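Local atomic coordinates of transcriptional regulator, MarR family (Silicibacter pomeroyi DSS-3, PDB entry 3BOQ), a protein that probably binds DNA as a dimeric winged-helix regulator of the MarR family and so controls transcription. Residues V31-L35 and I126-L130; D51-L56 and L68-V74; D89-V93 and A106-G112. All coordinates share one frame. Residue numbers count along the deposited sequence, not the author numbering.

Contact 1 of 3, residues V31-L35 and I126-L130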
ATOM      1  N   VAL B  31      -1.931  -2.703   8.065  1.00 71.52           N
ATOM      2  CA  VAL B  31      -1.832  -4.136   7.866  1.00 71.42           C
ATOM      3  C   VAL B  31      -0.430  -4.467   7.353  1.00 72.47           C
ATOM      4  O   VAL B  31       0.221  -5.357   7.880  1.00 73.47           O
ATOM      5  CB  VAL B  31      -2.968  -4.681   6.981  1.00 71.40           C
ATOM      6  CG1 VAL B  31      -2.706  -6.116   6.536  1.00 70.41           C
ATOM      7  CG2 VAL B  31      -4.315  -4.568   7.716  1.00 69.23           C
ATOM      8  N   PHE B  32       0.055  -3.709   6.378  1.00 72.69           N
ATOM      9  CA  PHE B  32       1.281  -4.039   5.697  1.00 72.64           C
ATOM     10  C   PHE B  32       2.510  -4.020   6.608  1.00 72.85           C
ATOM     11  O   PHE B  32       3.275  -4.971   6.607  1.00 73.01           O
ATOM     12  CB  PHE B  32       1.493  -3.100   4.511  1.00 73.43           C
ATOM     13  CG  PHE B  32       2.567  -3.545   3.587  1.00 72.52           C
ATOM     14  CD1 PHE B  32       2.237  -4.163   2.386  1.00 72.37           C
ATOM     15  CD2 PHE B  32       3.902  -3.368   3.928  1.00 71.74           C
ATOM     16  CE1 PHE B  32       3.218  -4.596   1.516  1.00 73.69           C
ATOM     17  CE2 PHE B  32       4.903  -3.797   3.078  1.00 74.03           C
ATOM     18  CZ  PHE B  32       4.559  -4.423   1.860  1.00 74.63           C
ATOM     19  N   GLY B  33       2.695  -2.943   7.370  1.00 72.54           N
ATOM     20  CA  GLY B  33       3.815  -2.805   8.282  1.00 72.13           C
ATOM     21  C   GLY B  33       3.963  -3.944   9.290  1.00 72.80           C
ATOM     22  O   GLY B  33       5.080  -4.366   9.617  1.00 72.30           O
ATOM     23  N   ASP B  34       2.836  -4.442   9.785  1.00 72.89           N
ATOM     24  CA  ASP B  34       2.836  -5.437  10.843  1.00 73.12           C
ATOM     25  C   ASP B  34       2.934  -6.828  10.303  1.00 72.20           C
ATOM     26  O   ASP B  34       3.671  -7.635  10.851  1.00 72.50           O
ATOM     27  CB  ASP B  34       1.563  -5.329  11.646  1.00 74.24           C
ATOM     28  CG  ASP B  34       1.733  -4.482  12.871  1.00 79.02           C
ATOM     29  OD1 ASP B  34       2.508  -3.488  12.808  1.00 83.53           O
ATOM     30  OD2 ASP B  34       1.084  -4.816  13.897  1.00 84.16           O
ATOM     31  N   LEU B  35       2.162  -7.101   9.249  1.00 70.69           N
ATOM     32  CA  LEU B  35       2.231  -8.328   8.500  1.00 69.57           C
ATOM     33  C   LEU B  35       3.657  -8.555   8.058  1.00 69.66           C
ATOM     34  O   LEU B  35       4.219  -9.585   8.354  1.00 70.93           O
ATOM     35  CB  LEU B  35       1.317  -8.243   7.289  1.00 69.16           C
ATOM     36  CG  LEU B  35       0.986  -9.495   6.491  1.00 69.05           C
ATOM     37  CD1 LEU B  35       0.604 -10.676   7.417  1.00 68.18           C
ATOM     38  CD2 LEU B  35      -0.133  -9.231   5.490  1.00 68.71           C
ATOM     39  N   ILE B 126      -1.050 -14.455  11.007  1.00 63.63           N
ATOM     40  CA  ILE B 126      -0.703 -13.076  11.398  1.00 62.92           C
ATOM     41  C   ILE B 126      -1.828 -12.110  11.011  1.00 63.05           C
ATOM     42  O   ILE B 126      -2.246 -11.259  11.818  1.00 62.98           O
ATOM     43  CB  ILE B 126       0.686 -12.618  10.829  1.00 63.02           C
ATOM     44  CG1 ILE B 126       1.836 -13.424  11.470  1.00 61.58           C
ATOM     45  CG2 ILE B 126       0.940 -11.153  11.105  1.00 61.72           C
ATOM     46  CD1 ILE B 126       3.017 -13.633  10.526  1.00 58.21           C
ATOM     47  N   LEU B 127      -2.323 -12.264   9.787  1.00 62.54           N
ATOM     48  CA  LEU B 127      -3.404 -11.442   9.279  1.00 62.62           C
ATOM     49  C   LEU B 127      -4.681 -11.569  10.143  1.00 62.97           C
ATOM     50  O   LEU B 127      -5.270 -10.532  10.566  1.00 62.77           O
ATOM     51  CB  LEU B 127      -3.661 -11.747   7.786  1.00 62.34           C
ATOM     52  CG  LEU B 127      -4.658 -10.890   6.995  1.00 61.70           C
ATOM     53  CD1 LEU B 127      -4.223  -9.417   6.863  1.00 57.20           C
ATOM     54  CD2 LEU B 127      -4.851 -11.520   5.616  1.00 61.78           C
ATOM     55  N   ALA B 128      -5.075 -12.819  10.416  1.00 62.93           N
ATOM     56  CA  ALA B 128      -6.191 -13.146  11.350  1.00 63.75           C
ATOM     57  C   ALA B 128      -6.004 -12.476  12.711  1.00 64.15           C
ATOM     58  O   ALA B 128      -6.914 -11.805  13.217  1.00 65.40           O
ATOM     59  CB  ALA B 128      -6.359 -14.649  11.519  1.00 63.28           C
ATOM     60  N   GLU B 129      -4.803 -12.592  13.265  1.00 64.43           N
ATOM     61  CA  GLU B 129      -4.453 -11.900  14.500  1.00 65.05           C
ATOM     62  C   GLU B 129      -4.540 -10.376  14.386  1.00 64.53           C
ATOM     63  O   GLU B 129      -5.082  -9.721  15.277  1.00 65.16           O
ATOM     64  CB  GLU B 129      -3.126 -12.449  15.065  1.00 65.20           C
ATOM     65  CG  GLU B 129      -3.258 -14.028  15.418  1.00 66.39           C
ATOM     66  CD  GLU B 129      -1.981 -14.716  15.955  1.00 68.73           C
ATOM     67  OE1 GLU B 129      -0.821 -14.435  15.487  1.00 75.79           O
ATOM     68  OE2 GLU B 129      -2.132 -15.592  16.839  1.00 70.61           O
ATOM     69  N   LEU B 130      -4.100  -9.794  13.267  1.00 64.05           N
ATOM     70  CA  LEU B 130      -4.182  -8.330  13.103  1.00 62.63           C
ATOM     71  C   LEU B 130      -5.629  -7.835  13.027  1.00 62.01           C
ATOM     72  O   LEU B 130      -5.929  -6.725  13.436  1.00 61.56           O
ATOM     73  CB  LEU B 130      -3.420  -7.886  11.862  1.00 62.69           C
ATOM     74  CG  LEU B 130      -1.884  -7.954  11.928  1.00 64.77           C
ATOM     75  CD1 LEU B 130      -1.225  -7.748  10.541  1.00 62.86           C
ATOM     76  CD2 LEU B 130      -1.304  -6.985  12.976  1.00 63.73           C
TER
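This is a buried helix-helix packing contact beneath the dimer interface of the MarR winged-helix fold, joining the long N-terminal helix 12-43 to the C-terminal end of helix 110-130. The axes of the two short segments pass 10.3 Å apart, and their N-to-C directions make an angle of 129°, so the chains run in broadly opposite senses but splay well away from antiparallel. The register agrees: the CA atoms of Val-31 and Leu-130 are 7.1 Å apart, and those of Leu-35 and Ile-126 are 6.3 Å apart.

The interface of 289 Å² is held by apolar side chains. Val-31 CG1 lies 3.6 Å from Leu-127 CD1. One turn later Leu-35 reaches both ends of the partner turn, with its CD1 at 3.7 Å from Ile-126 CG2 and its CB at 4.2 Å from Leu-130 CD1. Ile-126 continues along helix 12-43 onto Gln-38 and Leu-39. Trp-21 of the second subunit packs on Val-31, Phe-32 and Leu-35, so the same turn of helix serves both the intrachain core and the dimer, as expected of the helical dimerisation region in this family.

Leu-130 CD1 lies against the backbone of helix 12-43, 3.7 Å from Leu-35 N and 3.9 Å from Val-31 O, while Leu-130 CD2 lies 3.4 Å from the carboxylate atom OD2 of Asp-34.

Contact 2 of 3, residues D51-L56 and L68-V74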
ATOM      1  N   ASP B  51       4.916 -12.554  -1.387  1.00 60.74           N
ATOM      2  CA  ASP B  51       4.071 -12.244  -2.525  1.00 61.61           C
ATOM      3  C   ASP B  51       4.551 -12.846  -3.870  1.00 62.42           C
ATOM      4  O   ASP B  51       3.763 -13.516  -4.559  1.00 62.66           O
ATOM      5  CB  ASP B  51       3.834 -10.735  -2.619  1.00 61.91           C
ATOM      6  CG  ASP B  51       3.100 -10.333  -3.885  1.00 63.22           C
ATOM      7  OD1 ASP B  51       2.148 -11.052  -4.273  1.00 64.64           O
ATOM      8  OD2 ASP B  51       3.487  -9.301  -4.496  1.00 64.35           O
ATOM      9  N   ALA B  52       5.819 -12.620  -4.235  1.00 62.79           N
ATOM     10  CA  ALA B  52       6.415 -13.251  -5.425  1.00 63.35           C
ATOM     11  C   ALA B  52       6.320 -14.780  -5.414  1.00 64.32           C
ATOM     12  O   ALA B  52       5.916 -15.405  -6.408  1.00 63.48           O
ATOM     13  CB  ALA B  52       7.867 -12.809  -5.599  1.00 63.16           C
HETATM   14  N   MSE B  53       6.685 -15.384  -4.289  1.00 65.60           N
HETATM   15  CA  MSE B  53       6.635 -16.856  -4.150  1.00 68.80           C
HETATM   16  C   MSE B  53       5.233 -17.458  -4.315  1.00 66.87           C
HETATM   17  O   MSE B  53       5.083 -18.560  -4.839  1.00 67.22           O
HETATM   18  CB  MSE B  53       7.236 -17.288  -2.825  1.00 67.32           C
HETATM   19  CG  MSE B  53       8.680 -16.926  -2.717  1.00 70.66           C
HETATM   20 SE   MSE B  53       9.432 -17.181  -0.927  1.00 79.63          SE
HETATM   21  CE  MSE B  53       9.463 -19.176  -0.885  1.00 76.19           C
ATOM     22  N   ALA B  54       4.220 -16.727  -3.862  1.00 66.14           N
ATOM     23  CA  ALA B  54       2.840 -17.133  -3.992  1.00 65.42           C
ATOM     24  C   ALA B  54       2.429 -17.264  -5.457  1.00 65.24           C
ATOM     25  O   ALA B  54       1.713 -18.201  -5.815  1.00 65.28           O
ATOM     26  CB  ALA B  54       1.934 -16.135  -3.257  1.00 65.48           C
ATOM     27  N   GLN B  55       2.885 -16.334  -6.297  1.00 65.06           N
ATOM     28  CA  GLN B  55       2.560 -16.365  -7.725  1.00 65.40           C
ATOM     29  C   GLN B  55       3.206 -17.570  -8.368  1.00 65.58           C
ATOM     30  O   GLN B  55       2.576 -18.245  -9.164  1.00 65.81           O
ATOM     31  CB  GLN B  55       2.997 -15.084  -8.444  1.00 65.17           C
ATOM     32  CG  GLN B  55       2.627 -13.811  -7.721  1.00 66.10           C
ATOM     33  CD  GLN B  55       1.213 -13.847  -7.106  1.00 67.88           C
ATOM     34  OE1 GLN B  55       1.029 -13.517  -5.925  1.00 68.65           O
ATOM     35  NE2 GLN B  55       0.221 -14.263  -7.898  1.00 66.05           N
ATOM     36  N   LEU B  56       4.448 -17.848  -7.981  1.00 65.87           N
ATOM     37  CA  LEU B  56       5.188 -18.994  -8.483  1.00 66.48           C
ATOM     38  C   LEU B  56       4.628 -20.319  -7.976  1.00 67.53           C
ATOM     39  O   LEU B  56       4.539 -21.268  -8.745  1.00 67.94           O
ATOM     40  CB  LEU B  56       6.683 -18.875  -8.165  1.00 65.90           C
ATOM     41  CG  LEU B  56       7.342 -17.553  -8.580  1.00 65.58           C
ATOM     42  CD1 LEU B  56       8.713 -17.413  -7.973  1.00 63.61           C
ATOM     43  CD2 LEU B  56       7.397 -17.388 -10.095  1.00 65.54           C
ATOM     44  N   LEU B  68       5.487 -12.718 -14.099  1.00 58.51           N
ATOM     45  CA  LEU B  68       5.682 -12.660 -12.645  1.00 58.94           C
ATOM     46  C   LEU B  68       5.366 -11.265 -12.114  1.00 59.08           C
ATOM     47  O   LEU B  68       4.603 -11.116 -11.151  1.00 59.41           O
ATOM     48  CB  LEU B  68       7.113 -13.043 -12.250  1.00 58.79           C
ATOM     49  CG  LEU B  68       7.507 -12.875 -10.777  1.00 59.38           C
ATOM     50  CD1 LEU B  68       6.574 -13.636  -9.862  1.00 60.39           C
ATOM     51  CD2 LEU B  68       8.901 -13.386 -10.573  1.00 60.73           C
ATOM     52  N   SER B  69       5.986 -10.264 -12.732  1.00 59.14           N
ATOM     53  CA  SER B  69       5.806  -8.870 -12.381  1.00 59.01           C
ATOM     54  C   SER B  69       4.323  -8.496 -12.459  1.00 59.52           C
ATOM     55  O   SER B  69       3.786  -7.850 -11.500  1.00 59.89           O
ATOM     56  CB  SER B  69       6.676  -8.003 -13.293  1.00 58.61           C
ATOM     57  OG  SER B  69       6.260  -6.648 -13.347  1.00 58.83           O
ATOM     58  N   GLY B  70       3.673  -8.937 -13.580  1.00 59.81           N
ATOM     59  CA  GLY B  70       2.255  -8.674 -13.857  1.00 59.54           C
ATOM     60  C   GLY B  70       1.271  -9.262 -12.843  1.00 59.97           C
ATOM     61  O   GLY B  70       0.106  -8.747 -12.706  1.00 59.89           O
ATOM     62  N   ALA B  71       1.750 -10.316 -12.136  1.00 59.72           N
ATOM     63  CA  ALA B  71       0.916 -11.103 -11.209  1.00 60.14           C
ATOM     64  C   ALA B  71       1.127 -10.732  -9.732  1.00 60.67           C
ATOM     65  O   ALA B  71       0.391 -11.178  -8.850  1.00 61.43           O
ATOM     66  CB  ALA B  71       1.171 -12.615 -11.399  1.00 59.82           C
ATOM     67  N   LEU B  72       2.164  -9.949  -9.459  1.00 61.03           N
ATOM     68  CA  LEU B  72       2.468  -9.483  -8.114  1.00 60.79           C
ATOM     69  C   LEU B  72       1.308  -8.625  -7.552  1.00 61.44           C
ATOM     70  O   LEU B  72       0.748  -7.762  -8.239  1.00 60.23           O
ATOM     71  CB  LEU B  72       3.777  -8.679  -8.139  1.00 60.31           C
ATOM     72  CG  LEU B  72       5.109  -9.255  -7.639  1.00 60.37           C
ATOM     73  CD1 LEU B  72       5.365 -10.716  -8.006  1.00 57.69           C
ATOM     74  CD2 LEU B  72       6.227  -8.367  -8.129  1.00 60.03           C
ATOM     75  N   LYS B  73       0.950  -8.886  -6.294  1.00 62.51           N
ATOM     76  CA  LYS B  73      -0.109  -8.107  -5.641  1.00 63.50           C
ATOM     77  C   LYS B  73       0.475  -6.896  -4.938  1.00 63.38           C
ATOM     78  O   LYS B  73      -0.209  -5.933  -4.728  1.00 62.54           O
ATOM     79  CB  LYS B  73      -0.906  -8.975  -4.655  1.00 63.78           C
ATOM     80  CG  LYS B  73      -2.019  -9.768  -5.306  1.00 65.30           C
ATOM     81  CD  LYS B  73      -1.703 -11.259  -5.356  1.00 66.75           C
ATOM     82  CE  LYS B  73      -2.845 -12.036  -6.048  1.00 66.91           C
ATOM     83  NZ  LYS B  73      -3.149 -11.456  -7.385  1.00 64.28           N
ATOM     84  N   VAL B  74       1.733  -6.994  -4.519  1.00 64.52           N
ATOM     85  CA  VAL B  74       2.467  -5.855  -3.996  1.00 65.52           C
ATOM     86  C   VAL B  74       3.264  -5.309  -5.188  1.00 66.99           C
ATOM     87  O   VAL B  74       3.923  -6.071  -5.899  1.00 67.84           O
ATOM     88  CB  VAL B  74       3.396  -6.272  -2.818  1.00 65.47           C
ATOM     89  CG1 VAL B  74       4.058  -5.029  -2.206  1.00 65.37           C
ATOM     90  CG2 VAL B  74       2.617  -7.050  -1.751  1.00 62.84           C
TER
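Within the winged helix-turn-helix domain, helix 47-58 packs here against helix 65-71, the first helix of the helix-turn-helix, and against the turn that leads on to helix 79-88, which by its place in the fold is probably the recognition helix. The segments bury 386 Å² between them.

Leu-68 comes first. Its chi1 t, chi2 p rotamer carries CD1 to the partner helix, 3.8 Å from Leu-56 CD2, 3.9 Å from Ala-52 O and 4.1 Å from Gln-55 CB. Leu-68 also touches Val-83 of helix 79-88, so it belongs to the core that the three helices share. Ala-71 points its CB toward helix 47-58, with its CA 6.5 Å from the CA of Gln-55.

At Leu-72 the backbone is extended (psi 135°), and its CA is 6.1 Å from the CA of Ala-52. Leu-72 CD1 lies 3.8 Å from Ala-52 CA and 4.1 Å from Gln-55 CG, while Ala-52 also touches Leu-82 and Leu-86 of helix 79-88.

Lys-73 and Val-74 are tied to the helix through their backbone amides by the buried carboxylate of Asp-51. Lys-73, which also packs on Leu-22 of the second subunit, donates from N to Asp-51 OD1 at 3.2 Å with an angle of 166°, and makes a weak bond to OD2 at 3.1 Å and 123°. The turn is thus held by consecutive amides, and the bond from Val-74 N to Asp-51 OD2 is the shortest of the three, 2.9 Å at 164°.

Contact 3 of 3, residues D89-V93 and A106-G112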
ATOM      1  N   ASP B  89      18.678 -16.378  -1.642  1.00 60.31           N
ATOM      2  CA  ASP B  89      18.050 -17.067  -0.525  1.00 61.07           C
ATOM      3  C   ASP B  89      17.814 -18.577  -0.745  1.00 60.64           C
ATOM      4  O   ASP B  89      17.354 -19.267   0.167  1.00 60.64           O
ATOM      5  CB  ASP B  89      16.685 -16.422  -0.281  1.00 61.42           C
ATOM      6  CG  ASP B  89      16.787 -15.113   0.467  1.00 64.85           C
ATOM      7  OD1 ASP B  89      17.930 -14.696   0.808  1.00 66.03           O
ATOM      8  OD2 ASP B  89      15.714 -14.515   0.728  1.00 68.54           O
ATOM      9  N   GLY B  90      18.079 -19.067  -1.956  1.00 59.71           N
ATOM     10  CA  GLY B  90      17.733 -20.428  -2.342  1.00 58.91           C
ATOM     11  C   GLY B  90      16.255 -20.759  -2.475  1.00 59.12           C
ATOM     12  O   GLY B  90      15.899 -21.926  -2.366  1.00 58.82           O
HETATM   13  N   MSE B  91      15.401 -19.744  -2.697  1.00 58.95           N
HETATM   14  CA  MSE B  91      13.953 -19.937  -2.897  1.00 59.38           C
HETATM   15  C   MSE B  91      13.575 -20.180  -4.364  1.00 57.92           C
HETATM   16  O   MSE B  91      12.635 -20.893  -4.650  1.00 57.31           O
HETATM   17  CB  MSE B  91      13.146 -18.730  -2.361  1.00 60.88           C
HETATM   18  CG  MSE B  91      13.436 -18.319  -0.893  1.00 64.24           C
HETATM   19 SE   MSE B  91      12.715 -19.605   0.461  1.00 79.55          SE
HETATM   20  CE  MSE B  91      14.223 -20.818   0.772  1.00 64.97           C
ATOM     21  N   VAL B  92      14.309 -19.562  -5.286  1.00 56.99           N
ATOM     22  CA  VAL B  92      14.003 -19.644  -6.717  1.00 55.68           C
ATOM     23  C   VAL B  92      15.196 -20.239  -7.423  1.00 55.14           C
ATOM     24  O   VAL B  92      16.326 -19.915  -7.093  1.00 55.61           O
ATOM     25  CB  VAL B  92      13.617 -18.229  -7.297  1.00 56.14           C
ATOM     26  CG1 VAL B  92      13.667 -18.186  -8.820  1.00 54.77           C
ATOM     27  CG2 VAL B  92      12.256 -17.780  -6.776  1.00 53.71           C
ATOM     28  N   VAL B  93      14.943 -21.132  -8.375  1.00 54.89           N
ATOM     29  CA  VAL B  93      15.991 -21.901  -9.055  1.00 54.25           C
ATOM     30  C   VAL B  93      16.776 -21.037 -10.045  1.00 54.50           C
ATOM     31  O   VAL B  93      16.185 -20.266 -10.815  1.00 54.24           O
ATOM     32  CB  VAL B  93      15.391 -23.143  -9.795  1.00 54.49           C
ATOM     33  CG1 VAL B  93      16.476 -23.982 -10.516  1.00 53.46           C
ATOM     34  CG2 VAL B  93      14.603 -24.012  -8.839  1.00 54.23           C
ATOM     35  N   ALA B 106      10.975 -18.353 -13.829  1.00 54.17           N
ATOM     36  CA  ALA B 106      11.205 -18.498 -12.396  1.00 54.14           C
ATOM     37  C   ALA B 106      10.354 -19.612 -11.778  1.00 54.49           C
ATOM     38  O   ALA B 106       9.142 -19.684 -11.997  1.00 54.37           O
ATOM     39  CB  ALA B 106      10.962 -17.171 -11.688  1.00 54.16           C
ATOM     40  N   LYS B 107      11.022 -20.486 -11.026  1.00 54.88           N
ATOM     41  CA  LYS B 107      10.423 -21.627 -10.347  1.00 55.42           C
ATOM     42  C   LYS B 107      10.989 -21.669  -8.929  1.00 55.92           C
ATOM     43  O   LYS B 107      12.162 -21.360  -8.698  1.00 55.62           O
ATOM     44  CB  LYS B 107      10.802 -22.940 -11.037  1.00 55.32           C
ATOM     45  CG  LYS B 107      10.008 -23.358 -12.277  1.00 55.45           C
ATOM     46  CD  LYS B 107      10.711 -24.585 -12.914  1.00 56.07           C
ATOM     47  CE  LYS B 107      10.296 -24.888 -14.365  1.00 57.18           C
ATOM     48  NZ  LYS B 107       9.186 -25.903 -14.490  1.00 56.80           N
ATOM     49  N   LEU B 108      10.147 -22.055  -7.979  1.00 56.71           N
ATOM     50  CA  LEU B 108      10.576 -22.305  -6.603  1.00 56.86           C
ATOM     51  C   LEU B 108      11.442 -23.561  -6.513  1.00 57.12           C
ATOM     52  O   LEU B 108      11.092 -24.595  -7.078  1.00 57.66           O
ATOM     53  CB  LEU B 108       9.330 -22.493  -5.749  1.00 57.12           C
ATOM     54  CG  LEU B 108       8.675 -21.434  -4.867  1.00 56.32           C
ATOM     55  CD1 LEU B 108       8.949 -19.981  -5.247  1.00 57.46           C
ATOM     56  CD2 LEU B 108       7.225 -21.749  -4.808  1.00 54.05           C
ATOM     57  N   THR B 109      12.581 -23.468  -5.824  1.00 57.07           N
ATOM     58  CA  THR B 109      13.363 -24.638  -5.436  1.00 56.88           C
ATOM     59  C   THR B 109      12.485 -25.564  -4.557  1.00 57.77           C
ATOM     60  O   THR B 109      11.409 -25.142  -4.113  1.00 57.72           O
ATOM     61  CB  THR B 109      14.648 -24.223  -4.653  1.00 56.78           C
ATOM     62  OG1 THR B 109      14.281 -23.587  -3.433  1.00 57.20           O
ATOM     63  CG2 THR B 109      15.511 -23.255  -5.424  1.00 55.11           C
ATOM     64  N   ASP B 110      12.907 -26.811  -4.297  1.00 58.24           N
ATOM     65  CA  ASP B 110      12.087 -27.698  -3.456  1.00 58.94           C
ATOM     66  C   ASP B 110      11.909 -27.093  -2.068  1.00 59.94           C
ATOM     67  O   ASP B 110      10.800 -27.109  -1.512  1.00 59.91           O
ATOM     68  CB  ASP B 110      12.673 -29.093  -3.330  1.00 58.60           C
ATOM     69  CG  ASP B 110      12.492 -29.922  -4.582  1.00 59.56           C
ATOM     70  OD1 ASP B 110      11.687 -29.496  -5.448  1.00 59.00           O
ATOM     71  OD2 ASP B 110      13.172 -30.987  -4.705  1.00 58.33           O
ATOM     72  N   ALA B 111      13.008 -26.549  -1.536  1.00 60.89           N
ATOM     73  CA  ALA B 111      13.033 -25.900  -0.232  1.00 61.88           C
ATOM     74  C   ALA B 111      12.272 -24.560  -0.219  1.00 62.73           C
ATOM     75  O   ALA B 111      11.737 -24.165   0.813  1.00 63.28           O
ATOM     76  CB  ALA B 111      14.483 -25.728   0.265  1.00 61.55           C
ATOM     77  N   GLY B 112      12.213 -23.879  -1.359  1.00 63.48           N
ATOM     78  CA  GLY B 112      11.412 -22.666  -1.501  1.00 63.89           C
ATOM     79  C   GLY B 112       9.938 -22.997  -1.338  1.00 65.21           C
ATOM     80  O   GLY B 112       9.205 -22.255  -0.686  1.00 65.71           O
TER
HETATM   81  O   HOH W   1      13.810 -21.082 -11.891  1.00 72.27           O
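Antiparallel backbone hydrogen bonds join the two segments at what is, by its place in the winged-helix fold, the base of the wing. Val-93 N donates to Lys-107 O (2.8 Å, 165°) and Thr-109 N to Met-91 O (2.8 Å, 150°), enclosing Val-92 and Leu-108 as a non-hydrogen-bonded pair with CA atoms 4.3 Å apart. Two CA-H...O contacts, Leu-108 CA to Met-91 O and Val-92 CA to Lys-107 O, both 3.2 Å, fit that pairing. Farther out, one water links the two segments, donating to Val-93 O at 2.7 Å and accepting from Lys-107 N at 3.0 Å.

Capping forms a second group. Thr-109 is the N-cap of helix 110-130: its OG1 accepts from Gly-112 N at 2.9 Å and donates to Gly-90 O at 2.6 Å. Gly-90, with phi 68°, closes the preceding helix in a Schellman motif. Gly-112 has no side chain, which lets Met-91 O come close; an ideal CB there would sit about 2.3 Å from that oxygen.

Among apolar contacts, Val-92 CG1 lies 4.1 Å from Ala-106 CB and Val-92 CG2 4.3 Å from Leu-108 CD1; Val-93 CG2 meets Thr-109 CG2 at 3.6 Å.

Around the wing base, Val-92 and Leu-108 cover Leu-56 of helix 47-58, Val-92 also meets Leu-86 and Ile-87 of helix 79-88, and Ala-106 pairs through its backbone with Leu-63 in the neighbouring strand 63-64.

Contact 2 is the middle of the set, touching both others. Toward contact 1, whose centre is about 19 Å from its own, Val-74 CG1 of the helix-turn-helix turn meets Phe-32 CE1 of the dimer-side helix at 3.8 Å. Toward contact 3, with centres about 14 Å apart, Met-53 and Leu-56 of helix 47-58 pack on the wing base: Met-53 CE is 3.5 Å from Met-91 SE (both selenomethionine), and Leu-56 CD1 is 3.8 Å from Leu-108 CD1. Contacts 1 and 3 do not meet, their nearest atoms being about 15 Å apart, yet both use helix 110-130, which links the wing base to the dimer-side helices.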